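Local coordinates for TarM (PDB 4X7R), which belongs to the GT-B glycosyltransferases and is captured here with uridine-5'-diphosphate and a sulfated glycan bound to a single chain, at residues I4-H9 with A36-F41; I108-D113 with I120-K125; K130-F135 with F144-N149; D220-C225 with N241-G246. The protein carries 1 engineered substitution. One frame throughout, in Å; residues are numbered along the deposited sequence.

Contact 1 (I4-H9 with A36-F41); sequences IFMMVH and ADIVTF. With SUS (2-deoxy-3,6-di-O-sulfo-2-(sulfoamino)-alpha-D-glucopyranose), chain C; BDP (beta-D-glucopyranuronic acid), chain B.
Ile4 pairs with Ala36 and Met7 with Val39 as strands 4-7 and 36-40 run parallel, splayed by 36°, through backbone hydrogen bonds that alternate from Asp37 N to Ile4 O (2.8 Å) up to Val8 N to Val39 O. Past the last bridge, Phe41 N still donates to His9 O at 2.9 Å. On one face Ile4 CB lies 3.8 Å from Ala36 CB, while the Met6 chain bends at its last torsion (chi3 -44°) and places CE 4.1 Å from Ile38 CG1. On the other, Val39 CG2 sits at the edge of the Phe5 ring, and Met7 CE reaches Phe41 CZ at 3.8 Å. Where the strands end, His9 ND1 gives a bent bond of 2.6 Å to N-sulfo oxygen O1S of the sugar SUS, whose C4 stands over the centre of one imidazole face. A ligand held just past the C-terminal ends of parallel strands is the usual plan of a Rossmann-like domain. This pair is a beta-alpha-beta crossover: its helix 17-31 covers Ile4, Met6 and Ala36, helix 203-214 covers Met7 and Val39, and strands 221-225 and 66-68 flank the pair.

Contact 2 (I108-D113 with I120-K125); sequences ISRYFD and IAYIRK
Tyr111 and Ala121 face each other in an antiparallel beta hairpin whose regular pairing is broken by a classic beta bulge. Tyr111 O takes two donors, Ile120 N at 2.7 Å and Ala121 N at a longer 3.3 Å, because Ile120 has a nearly helical backbone (psi -56°) and both residues therefore stand opposite one tyrosine. Beyond the bulge the pairing is regular, with Ser109 and Ile123 exchanging two bonds, each of 2.9 Å.

The close packing lies on the face of Tyr111, Ala121 and Ile123. There Ile123 CD1 comes to 3.5 Å from Tyr111 CE1, and Leu96 covers Tyr111, Ala121 and Ile123 alike. The reverse face is looser and carries the charges. The Tyr122 ring, with CG anti to the backbone N (chi1 171°), sits with CE1 3.6 Å from Ile108 CG2. Its CD1 also lies over one face of the Arg110 guanidinium, offset to the rim, with the two planes 57° apart, so this is no flat stack. The guanidinium has its main partner in Glu104, a salt bridge that holds its other end. Farther out, Arg124 is exposed and adds little more than CG, packed alongside Ile108 CG1. At the end near the turn the aliphatic packing closes with Ile120 CD1, which lies 3.7 Å from Asp113 CB.

Contact 3 (K130-F135 with F144-N149); sequences KVIDFF and FSFIDN
Lys130 O receives the N-H of Phe146 at 2.8 Å, in the plane of the carbonyl, and the same oxygen lies at the edge of the Phe146 ring, 3.5 Å from CD1. The return bond, Lys130 N to Phe146 O, is longer at 3.2 Å, and its donor stands above the carbonyl plane. Ile132 and Phe144 form the next hydrogen-bonded pair of this antiparallel hairpin, exchanging two bonds of 2.9 Å.

Lys130 and Phe146 also meet through their side chains. The lysine turns at chi3 (69°), which carries CE over one face of the ring as a CH-pi contact, 4.0 Å from the centroid. NZ continues above the same ring in a cation-pi interaction, 4.8 Å from the centroid and only 7° off the normal. A weak bond from NZ to Asn149 OD1 draws on the next turn, where Asp148 and Asn149 both have left-handed backbones, consistent with a type I' turn. Ile132 adds an apolar touch, its CD1 methyl coming obliquely to the Phe146 ring, 3.6 Å from CE1. Further along, the rings of Phe134 and Phe144 meet by their edges, CD2 of the former 4.0 Å from CE1 of the latter. On the reverse face, Asp133 forms salt bridges with Arg143 and Arg140.

The hairpin is an interior piece of a long antiparallel sheet, with strand 119-126 beside 129-136 and strand 150-157 beside 139-147, while helix 86-95 lies across Ile132, Phe144 and Phe146.

Contact 4 (D220-C225 with N241-G246); sequences DSIMIC and NAQKYG
Ile222 pairs with Gln243 and Cys225 with Gly246 along two nearly aligned parallel strands, 221-225 and 243-246, whose directions differ by 16°. Their amides alternate in the usual parallel manner, beginning with Gln243 N to Ser221 O and ending with Cys225 N to Tyr245 O at 2.7 Å.

One face is built round the Tyr245 ring. Ile222 CG2 approaches the ring at its edge, 3.8 Å from Tyr245 CD2, while Ile222 CG1 lies beside the amide of Gln243, 3.9 Å from CD. Within the second strand, Tyr245 OH donates to Gln243 OE1 at 2.6 Å, with the oxygen in the ring plane and the donor nearly along the C=O axis. Since Gln243 NE2 also bonds Lys219 O and Phe491 O, the amide is gripped at both its oxygen and its nitrogen, and its orientation is fixed.

The opposite face is chiefly aliphatic. Met223 turns at its last torsion (chi3 -85°), so that CE lies 3.8 Å from Ala242 CB and at a like distance from Lys244 CG. The extended Lys244 then carries NZ to Met234 O and Thr237 OG1, near the C-terminal end of helix 231-235, where helix carbonyls would be expected to stabilise its positive charge.

This is a beta-alpha-beta unit: its helix 231-235 packs on Met223 and Cys225, helix 480-492 covers Ile222, Ile224 and Tyr245 from the other face, and strands 3-7 and 278-281 run alongside.

How the contacts relate
Along the chain the four contacts follow in series, yet they fall into two clusters. Contacts 1 and 4, with centres about 11 Å apart, share one parallel sheet, where strands 3-7 and 221-225 are neighbours although more than two hundred residues separate them. Contacts 2 and 3, about 10 Å apart, are successive hairpins of the long antiparallel sheet, joined where strand 119-126 pairs with strand 129-136. Between clusters the gap is wide, with centres about 50 Å apart for contacts 2 and 4. The antiparallel sheet is thus an insertion between strands of the Rossmann-like core, projecting from it, while the core keeps the glycan beside contact 1.

Contact 1 (I4-H9 with A36-F41)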
# COMPACT_ATOMS: atom_id res chain seq x y z
N ILE A 4 10.18 -8.65 -15.65
CA ILE A 4 10.29 -7.81 -14.46
C ILE A 4 9.44 -8.34 -13.29
O ILE A 4 8.29 -8.75 -13.48
CB ILE A 4 9.98 -6.34 -14.86
CG1 ILE A 4 11.00 -5.84 -15.92
CG2 ILE A 4 9.96 -5.42 -13.66
CD1 ILE A 4 10.64 -4.48 -16.55
N PHE A 5 10.03 -8.29 -12.08
CA PHE A 5 9.41 -8.70 -10.82
C PHE A 5 9.55 -7.54 -9.87
O PHE A 5 10.65 -7.10 -9.56
CB PHE A 5 10.08 -9.97 -10.25
CG PHE A 5 10.05 -11.14 -11.21
CD1 PHE A 5 11.02 -11.29 -12.19
CD2 PHE A 5 9.06 -12.12 -11.10
CE1 PHE A 5 10.99 -12.37 -13.08
CE2 PHE A 5 9.02 -13.20 -11.99
CZ PHE A 5 9.99 -13.32 -12.97
N MET A 6 8.41 -6.99 -9.47
CA MET A 6 8.30 -5.79 -8.67
C MET A 6 7.80 -6.13 -7.31
O MET A 6 6.68 -6.60 -7.17
CB MET A 6 7.43 -4.74 -9.39
CG MET A 6 7.86 -4.53 -10.81
SD MET A 6 6.98 -3.26 -11.77
CE MET A 6 5.29 -3.57 -11.36
N MET A 7 8.63 -5.91 -6.32
CA MET A 7 8.43 -6.33 -4.95
C MET A 7 7.90 -5.33 -3.99
O MET A 7 8.36 -4.18 -3.93
CB MET A 7 9.72 -6.96 -4.42
CG MET A 7 10.11 -8.20 -5.19
SD MET A 7 11.89 -8.42 -5.10
CE MET A 7 12.13 -8.25 -3.39
N VAL A 8 6.90 -5.76 -3.26
CA VAL A 8 6.22 -4.98 -2.22
C VAL A 8 5.73 -5.95 -1.13
O VAL A 8 5.59 -7.16 -1.38
CB VAL A 8 5.08 -4.12 -2.86
CG1 VAL A 8 3.89 -4.96 -3.35
CG2 VAL A 8 4.62 -3.02 -1.93
N HIS A 9 5.47 -5.44 0.08
CA HIS A 9 4.97 -6.25 1.17
C HIS A 9 3.69 -7.01 0.78
O HIS A 9 3.66 -8.24 0.86
CB HIS A 9 4.70 -5.34 2.38
CG HIS A 9 3.97 -6.02 3.49
ND1 HIS A 9 4.39 -7.25 3.98
CD2 HIS A 9 2.89 -5.61 4.19
CE1 HIS A 9 3.53 -7.56 4.93
NE2 HIS A 9 2.62 -6.61 5.10
N ALA A 36 5.81 -7.54 -16.54
CA ALA A 36 6.22 -6.90 -15.29
C ALA A 36 5.20 -7.26 -14.24
O ALA A 36 4.13 -6.65 -14.18
CB ALA A 36 6.31 -5.39 -15.47
N ASP A 37 5.54 -8.27 -13.42
CA ASP A 37 4.65 -8.80 -12.39
C ASP A 37 4.99 -8.37 -10.99
O ASP A 37 6.07 -7.85 -10.75
CB ASP A 37 4.51 -10.32 -12.53
CG ASP A 37 4.01 -10.72 -13.93
OD1 ASP A 37 2.94 -10.21 -14.34
OD2 ASP A 37 4.69 -11.51 -14.60
N ILE A 38 4.03 -8.52 -10.06
CA ILE A 38 4.19 -8.09 -8.67
C ILE A 38 4.46 -9.28 -7.77
O ILE A 38 3.79 -10.31 -7.90
CB ILE A 38 2.97 -7.24 -8.24
CG1 ILE A 38 2.82 -5.97 -9.20
CG2 ILE A 38 3.07 -6.84 -6.75
CD1 ILE A 38 1.62 -5.04 -8.98
N VAL A 39 5.48 -9.17 -6.90
CA VAL A 39 5.83 -10.21 -5.91
C VAL A 39 5.50 -9.66 -4.52
O VAL A 39 6.00 -8.59 -4.17
CB VAL A 39 7.31 -10.65 -6.00
CG1 VAL A 39 7.59 -11.80 -5.02
CG2 VAL A 39 7.70 -11.02 -7.43
N THR A 40 4.64 -10.36 -3.76
CA THR A 40 4.25 -9.99 -2.39
C THR A 40 4.74 -11.06 -1.41
O THR A 40 5.07 -12.18 -1.82
CB THR A 40 2.76 -9.68 -2.27
OG1 THR A 40 2.00 -10.86 -2.55
CG2 THR A 40 2.34 -8.51 -3.16
N PHE A 41 4.81 -10.70 -0.10
CA PHE A 41 5.36 -11.57 0.93
C PHE A 41 4.44 -11.78 2.13
O PHE A 41 4.76 -12.58 2.99
CB PHE A 41 6.77 -11.06 1.38
CG PHE A 41 7.73 -10.88 0.21
CD1 PHE A 41 8.41 -11.97 -0.33
CD2 PHE A 41 7.95 -9.62 -0.34
CE1 PHE A 41 9.28 -11.81 -1.42
CE2 PHE A 41 8.80 -9.46 -1.43
CZ PHE A 41 9.46 -10.55 -1.97
N2 SUS C . 7.77 -7.95 6.23
C1 SUS C . 6.58 -7.31 8.28
S1 SUS C . 7.07 -9.41 5.50
C2 SUS C . 6.69 -7.12 6.78
S2 SUS C . 2.06 -4.09 8.74
C3 SUS C . 6.91 -5.63 6.45
O3 SUS C . 6.91 -5.41 5.02
S3 SUS C . 8.20 -4.96 4.35
C4 SUS C . 5.87 -4.71 7.12
O4 SUS C . 6.35 -3.39 6.92
C5 SUS C . 5.75 -5.05 8.64
O5 SUS C . 5.51 -6.48 8.81
C6 SUS C . 4.55 -4.39 9.33
O6 SUS C . 3.39 -4.82 8.64
O1S SUS C . 6.26 -9.01 4.27
O2S SUS C . 8.24 -10.31 5.15
O3S SUS C . 6.15 -10.11 6.50
O4S SUS C . 1.12 -4.68 7.68
O5S SUS C . 1.49 -4.29 10.14
O6S SUS C . 2.25 -2.60 8.46
O7S SUS C . 8.63 -3.67 5.03
O8S SUS C . 7.99 -4.69 2.86
O9S SUS C . 9.29 -6.01 4.53
C1 BDP B . 5.26 -2.52 6.61
C2 BDP B . 5.53 -1.15 7.27
C3 BDP B . 4.46 -0.13 6.87
C4 BDP B . 4.21 -0.13 5.31
C5 BDP B . 4.00 -1.60 4.81
C6 BDP B . 3.78 -1.70 3.29
O2 BDP B . 5.53 -1.30 8.69
O3 BDP B . 4.86 1.18 7.33
O4 BDP B . 3.01 0.60 5.07
O5 BDP B . 5.15 -2.41 5.18
O6A BDP B . 4.77 -1.49 2.55
O6B BDP B . 2.64 -2.06 2.90

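Contact 2 (I108-D113 with I120-K125)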
# COMPACT_ATOMS: atom_id res chain seq x y z
N ILE A 108 -21.49 -16.18 18.21
CA ILE A 108 -20.64 -16.38 19.38
C ILE A 108 -21.21 -17.45 20.32
O ILE A 108 -22.36 -17.33 20.77
CB ILE A 108 -20.32 -15.04 20.12
CG1 ILE A 108 -19.69 -14.02 19.15
CG2 ILE A 108 -19.42 -15.28 21.34
CD1 ILE A 108 -19.65 -12.57 19.63
N SER A 109 -20.41 -18.49 20.64
CA SER A 109 -20.81 -19.56 21.57
C SER A 109 -19.62 -20.13 22.35
O SER A 109 -18.48 -20.05 21.87
CB SER A 109 -21.56 -20.67 20.84
OG SER A 109 -22.82 -20.23 20.38
N ARG A 110 -19.88 -20.69 23.54
CA ARG A 110 -18.87 -21.32 24.40
C ARG A 110 -19.22 -22.77 24.66
O ARG A 110 -20.40 -23.14 24.63
CB ARG A 110 -18.62 -20.54 25.69
CG ARG A 110 -17.82 -19.26 25.46
CD ARG A 110 -17.74 -18.42 26.73
NE ARG A 110 -17.03 -17.16 26.49
CZ ARG A 110 -17.61 -16.05 26.05
NH1 ARG A 110 -18.91 -16.01 25.80
NH2 ARG A 110 -16.88 -14.96 25.84
N TYR A 111 -18.19 -23.62 24.84
CA TYR A 111 -18.38 -25.06 25.02
C TYR A 111 -17.70 -25.55 26.28
O TYR A 111 -16.54 -25.23 26.51
CB TYR A 111 -17.93 -25.84 23.75
CG TYR A 111 -18.68 -25.39 22.51
CD1 TYR A 111 -18.31 -24.25 21.82
CD2 TYR A 111 -19.84 -26.05 22.10
CE1 TYR A 111 -19.06 -23.76 20.75
CE2 TYR A 111 -20.58 -25.60 21.01
CZ TYR A 111 -20.18 -24.46 20.33
OH TYR A 111 -20.89 -23.99 19.26
N PHE A 112 -18.44 -26.31 27.11
CA PHE A 112 -17.99 -26.83 28.40
C PHE A 112 -18.15 -28.34 28.43
O PHE A 112 -19.21 -28.83 28.06
CB PHE A 112 -18.80 -26.15 29.55
CG PHE A 112 -18.53 -24.67 29.68
CD1 PHE A 112 -19.14 -23.75 28.82
CD2 PHE A 112 -17.66 -24.18 30.64
CE1 PHE A 112 -18.85 -22.38 28.90
CE2 PHE A 112 -17.37 -22.80 30.73
CZ PHE A 112 -17.97 -21.92 29.86
N ASP A 113 -17.10 -29.10 28.84
CA ASP A 113 -17.20 -30.56 28.89
C ASP A 113 -18.14 -31.03 29.99
O ASP A 113 -18.06 -30.55 31.11
CB ASP A 113 -15.83 -31.25 29.01
CG ASP A 113 -15.89 -32.77 28.98
OD1 ASP A 113 -16.06 -33.34 27.88
OD2 ASP A 113 -15.82 -33.39 30.07
N ILE A 120 -13.93 -25.67 27.18
CA ILE A 120 -13.25 -26.36 26.07
C ILE A 120 -12.99 -25.40 24.90
O ILE A 120 -11.85 -25.27 24.44
CB ILE A 120 -14.05 -27.64 25.62
CG1 ILE A 120 -14.32 -28.64 26.77
CG2 ILE A 120 -13.43 -28.33 24.40
CD1 ILE A 120 -13.06 -29.16 27.60
N ALA A 121 -14.06 -24.77 24.38
CA ALA A 121 -13.91 -23.88 23.23
C ALA A 121 -14.76 -22.64 23.22
O ALA A 121 -15.79 -22.55 23.87
CB ALA A 121 -14.10 -24.67 21.94
N TYR A 122 -14.31 -21.68 22.42
CA TYR A 122 -14.95 -20.43 22.08
C TYR A 122 -15.01 -20.40 20.55
O TYR A 122 -13.97 -20.54 19.89
CB TYR A 122 -14.13 -19.25 22.62
CG TYR A 122 -14.60 -17.90 22.14
CD1 TYR A 122 -15.57 -17.19 22.83
CD2 TYR A 122 -14.03 -17.31 21.01
CE1 TYR A 122 -15.99 -15.93 22.40
CE2 TYR A 122 -14.45 -16.05 20.57
CZ TYR A 122 -15.43 -15.37 21.27
OH TYR A 122 -15.83 -14.13 20.84
N ILE A 123 -16.22 -20.23 19.99
CA ILE A 123 -16.42 -20.13 18.54
C ILE A 123 -17.08 -18.78 18.21
O ILE A 123 -18.10 -18.45 18.82
CB ILE A 123 -17.19 -21.33 17.92
CG1 ILE A 123 -16.54 -22.69 18.30
CG2 ILE A 123 -17.32 -21.16 16.38
CD1 ILE A 123 -17.18 -23.93 17.77
N ARG A 124 -16.49 -18.03 17.27
CA ARG A 124 -17.02 -16.75 16.80
C ARG A 124 -17.18 -16.81 15.27
O ARG A 124 -16.19 -16.86 14.54
CB ARG A 124 -16.11 -15.58 17.24
CG ARG A 124 -16.62 -14.18 16.91
CD ARG A 124 -15.49 -13.20 16.61
NE ARG A 124 -14.53 -13.10 17.72
CZ ARG A 124 -13.22 -12.90 17.58
NH1 ARG A 124 -12.69 -12.77 16.37
NH2 ARG A 124 -12.43 -12.84 18.64
N LYS A 125 -18.45 -16.79 14.81
CA LYS A 125 -18.85 -16.81 13.39
C LYS A 125 -19.33 -15.40 12.96
O LYS A 125 -20.30 -14.88 13.52
CB LYS A 125 -19.98 -17.83 13.16
CG LYS A 125 -19.58 -19.30 13.23
CD LYS A 125 -20.83 -20.18 13.12
CE LYS A 125 -20.51 -21.66 13.10
NZ LYS A 125 -21.71 -22.48 12.81

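Contact 3 (K130-F135 with F144-N149)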
# COMPACT_ATOMS: atom_id res chain seq x y z
N LYS A 130 -14.77 -17.75 10.51
CA LYS A 130 -14.98 -18.54 11.72
C LYS A 130 -13.65 -18.72 12.43
O LYS A 130 -12.62 -18.95 11.80
CB LYS A 130 -15.66 -19.89 11.42
CG LYS A 130 -15.98 -20.72 12.68
CD LYS A 130 -16.85 -21.95 12.40
CE LYS A 130 -16.15 -23.04 11.62
NZ LYS A 130 -17.07 -24.15 11.30
N VAL A 131 -13.70 -18.62 13.75
CA VAL A 131 -12.57 -18.76 14.63
C VAL A 131 -12.97 -19.75 15.73
O VAL A 131 -14.08 -19.66 16.26
CB VAL A 131 -12.17 -17.35 15.14
CG1 VAL A 131 -12.02 -17.28 16.66
CG2 VAL A 131 -10.92 -16.84 14.42
N ILE A 132 -12.11 -20.76 15.99
CA ILE A 132 -12.35 -21.73 17.07
C ILE A 132 -11.15 -21.68 17.99
O ILE A 132 -10.05 -22.07 17.58
CB ILE A 132 -12.68 -23.18 16.62
CG1 ILE A 132 -13.88 -23.24 15.66
CG2 ILE A 132 -12.91 -24.09 17.84
CD1 ILE A 132 -14.15 -24.67 15.07
N ASP A 133 -11.34 -21.15 19.21
CA ASP A 133 -10.31 -21.06 20.23
C ASP A 133 -10.50 -22.22 21.19
O ASP A 133 -11.60 -22.42 21.69
CB ASP A 133 -10.38 -19.72 20.98
CG ASP A 133 -9.99 -18.52 20.16
OD1 ASP A 133 -9.69 -18.69 18.96
OD2 ASP A 133 -9.96 -17.40 20.73
N PHE A 134 -9.44 -23.02 21.39
CA PHE A 134 -9.48 -24.15 22.31
C PHE A 134 -8.78 -23.78 23.59
O PHE A 134 -7.81 -23.01 23.58
CB PHE A 134 -8.92 -25.43 21.71
CG PHE A 134 -9.90 -26.17 20.82
CD1 PHE A 134 -10.97 -26.86 21.36
CD2 PHE A 134 -9.71 -26.20 19.44
CE1 PHE A 134 -11.87 -27.54 20.53
CE2 PHE A 134 -10.60 -26.90 18.61
CZ PHE A 134 -11.68 -27.56 19.16
N PHE A 135 -9.29 -24.30 24.69
CA PHE A 135 -8.80 -24.02 26.04
C PHE A 135 -8.36 -25.26 26.78
O PHE A 135 -8.85 -26.36 26.49
CB PHE A 135 -9.88 -23.29 26.85
CG PHE A 135 -10.17 -21.91 26.32
CD1 PHE A 135 -11.01 -21.73 25.22
CD2 PHE A 135 -9.62 -20.79 26.91
CE1 PHE A 135 -11.24 -20.46 24.70
CE2 PHE A 135 -9.87 -19.51 26.40
CZ PHE A 135 -10.67 -19.36 25.29
N PHE A 144 -8.02 -22.06 15.56
CA PHE A 144 -8.19 -22.47 14.17
C PHE A 144 -9.02 -21.37 13.47
O PHE A 144 -10.12 -21.01 13.94
CB PHE A 144 -8.92 -23.83 14.06
CG PHE A 144 -8.10 -25.01 14.52
CD1 PHE A 144 -8.12 -25.41 15.86
CD2 PHE A 144 -7.30 -25.71 13.63
CE1 PHE A 144 -7.34 -26.49 16.29
CE2 PHE A 144 -6.55 -26.81 14.06
CZ PHE A 144 -6.57 -27.20 15.39
N SER A 145 -8.49 -20.84 12.36
CA SER A 145 -9.12 -19.81 11.53
C SER A 145 -9.62 -20.43 10.24
O SER A 145 -8.90 -21.17 9.57
CB SER A 145 -8.14 -18.67 11.25
OG SER A 145 -7.69 -18.14 12.49
N PHE A 146 -10.89 -20.13 9.91
CA PHE A 146 -11.62 -20.64 8.75
C PHE A 146 -12.17 -19.52 7.87
O PHE A 146 -12.55 -18.47 8.38
CB PHE A 146 -12.82 -21.50 9.20
CG PHE A 146 -12.53 -22.67 10.13
CD1 PHE A 146 -12.33 -22.46 11.49
CD2 PHE A 146 -12.57 -23.97 9.66
CE1 PHE A 146 -12.07 -23.53 12.35
CE2 PHE A 146 -12.32 -25.05 10.52
CZ PHE A 146 -12.08 -24.82 11.86
N ILE A 147 -12.24 -19.78 6.56
CA ILE A 147 -12.87 -18.95 5.51
C ILE A 147 -13.74 -19.93 4.71
O ILE A 147 -13.22 -20.96 4.24
CB ILE A 147 -11.88 -18.18 4.62
CG1 ILE A 147 -11.10 -17.12 5.43
CG2 ILE A 147 -12.63 -17.53 3.43
CD1 ILE A 147 -9.88 -16.61 4.78
N ASP A 148 -15.06 -19.66 4.64
CA ASP A 148 -16.08 -20.51 3.99
C ASP A 148 -16.02 -21.96 4.53
O ASP A 148 -16.00 -22.92 3.76
CB ASP A 148 -16.00 -20.46 2.44
CG ASP A 148 -15.91 -19.08 1.81
OD1 ASP A 148 -16.67 -18.18 2.24
OD2 ASP A 148 -15.10 -18.89 0.88
N ASN A 149 -15.94 -22.09 5.88
CA ASN A 149 -15.85 -23.36 6.63
C ASN A 149 -14.59 -24.21 6.36
O ASN A 149 -14.53 -25.37 6.76
CB ASN A 149 -17.15 -24.20 6.53
CG ASN A 149 -18.26 -23.73 7.44
OD1 ASN A 149 -18.11 -22.80 8.24
ND2 ASN A 149 -19.40 -24.40 7.34

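Contact 4 (D220-C225 with N241-G246)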
# COMPACT_ATOMS: atom_id res chain seq x y z
N ASP A 220 18.26 -11.08 -18.30
CA ASP A 220 16.92 -10.71 -18.77
C ASP A 220 15.94 -10.61 -17.60
O ASP A 220 14.89 -9.99 -17.75
CB ASP A 220 16.42 -11.74 -19.82
CG ASP A 220 17.14 -11.67 -21.17
OD1 ASP A 220 17.59 -10.57 -21.54
OD2 ASP A 220 17.26 -12.72 -21.85
N SER A 221 16.27 -11.22 -16.45
CA SER A 221 15.46 -11.18 -15.22
C SER A 221 15.78 -9.87 -14.49
O SER A 221 16.95 -9.58 -14.22
CB SER A 221 15.77 -12.36 -14.32
OG SER A 221 15.24 -13.59 -14.81
N ILE A 222 14.74 -9.07 -14.25
CA ILE A 222 14.90 -7.76 -13.58
C ILE A 222 14.04 -7.71 -12.33
O ILE A 222 12.83 -7.94 -12.39
CB ILE A 222 14.58 -6.59 -14.56
CG1 ILE A 222 15.53 -6.60 -15.79
CG2 ILE A 222 14.61 -5.22 -13.81
CD1 ILE A 222 14.91 -6.12 -17.07
N MET A 223 14.68 -7.42 -11.19
CA MET A 223 14.00 -7.26 -9.91
C MET A 223 13.95 -5.78 -9.60
O MET A 223 14.96 -5.07 -9.68
CB MET A 223 14.74 -8.00 -8.79
CG MET A 223 14.57 -9.51 -8.88
SD MET A 223 15.54 -10.41 -7.63
CE MET A 223 17.09 -10.52 -8.46
N ILE A 224 12.76 -5.31 -9.24
CA ILE A 224 12.58 -3.91 -8.84
C ILE A 224 11.97 -3.97 -7.46
O ILE A 224 10.87 -4.50 -7.30
CB ILE A 224 11.71 -3.05 -9.81
CG1 ILE A 224 12.36 -2.96 -11.20
CG2 ILE A 224 11.47 -1.63 -9.21
CD1 ILE A 224 11.46 -2.34 -12.28
N CYS A 225 12.65 -3.42 -6.48
CA CYS A 225 12.09 -3.43 -5.16
C CYS A 225 11.47 -2.08 -4.87
O CYS A 225 12.18 -1.07 -4.86
CB CYS A 225 13.12 -3.82 -4.11
SG CYS A 225 12.46 -3.78 -2.42
N ASN A 241 23.45 -12.82 -12.22
CA ASN A 241 23.14 -12.16 -13.50
C ASN A 241 21.90 -11.30 -13.46
O ASN A 241 21.87 -10.28 -14.14
CB ASN A 241 22.98 -13.20 -14.60
CG ASN A 241 24.14 -14.12 -14.72
OD1 ASN A 241 25.30 -13.69 -14.83
ND2 ASN A 241 23.84 -15.42 -14.72
N ALA A 242 20.86 -11.74 -12.73
CA ALA A 242 19.62 -10.99 -12.62
C ALA A 242 19.89 -9.58 -12.11
O ALA A 242 20.80 -9.39 -11.30
CB ALA A 242 18.65 -11.70 -11.71
N GLN A 243 19.18 -8.58 -12.67
CA GLN A 243 19.33 -7.18 -12.29
C GLN A 243 18.54 -6.85 -11.04
O GLN A 243 17.47 -7.43 -10.77
CB GLN A 243 18.92 -6.27 -13.46
CG GLN A 243 19.66 -6.60 -14.75
CD GLN A 243 19.32 -5.67 -15.87
OE1 GLN A 243 19.12 -4.47 -15.66
NE2 GLN A 243 19.29 -6.19 -17.09
N LYS A 244 19.09 -5.90 -10.25
CA LYS A 244 18.46 -5.46 -9.00
C LYS A 244 18.36 -3.95 -8.94
O LYS A 244 19.37 -3.25 -9.05
CB LYS A 244 19.19 -6.01 -7.75
CG LYS A 244 19.24 -7.54 -7.66
CD LYS A 244 20.00 -8.01 -6.42
CE LYS A 244 20.02 -9.53 -6.26
NZ LYS A 244 20.63 -9.93 -4.96
N TYR A 245 17.13 -3.46 -8.73
CA TYR A 245 16.84 -2.02 -8.62
C TYR A 245 16.00 -1.78 -7.42
O TYR A 245 15.15 -2.60 -7.08
CB TYR A 245 16.08 -1.47 -9.86
CG TYR A 245 16.85 -1.59 -11.15
CD1 TYR A 245 17.79 -0.64 -11.51
CD2 TYR A 245 16.71 -2.71 -11.96
CE1 TYR A 245 18.56 -0.78 -12.67
CE2 TYR A 245 17.45 -2.85 -13.13
CZ TYR A 245 18.39 -1.89 -13.47
OH TYR A 245 19.16 -2.05 -14.59
N GLY A 246 16.22 -0.64 -6.79
CA GLY A 246 15.43 -0.20 -5.64
C GLY A 246 14.76 1.08 -6.06
O GLY A 246 15.43 1.94 -6.65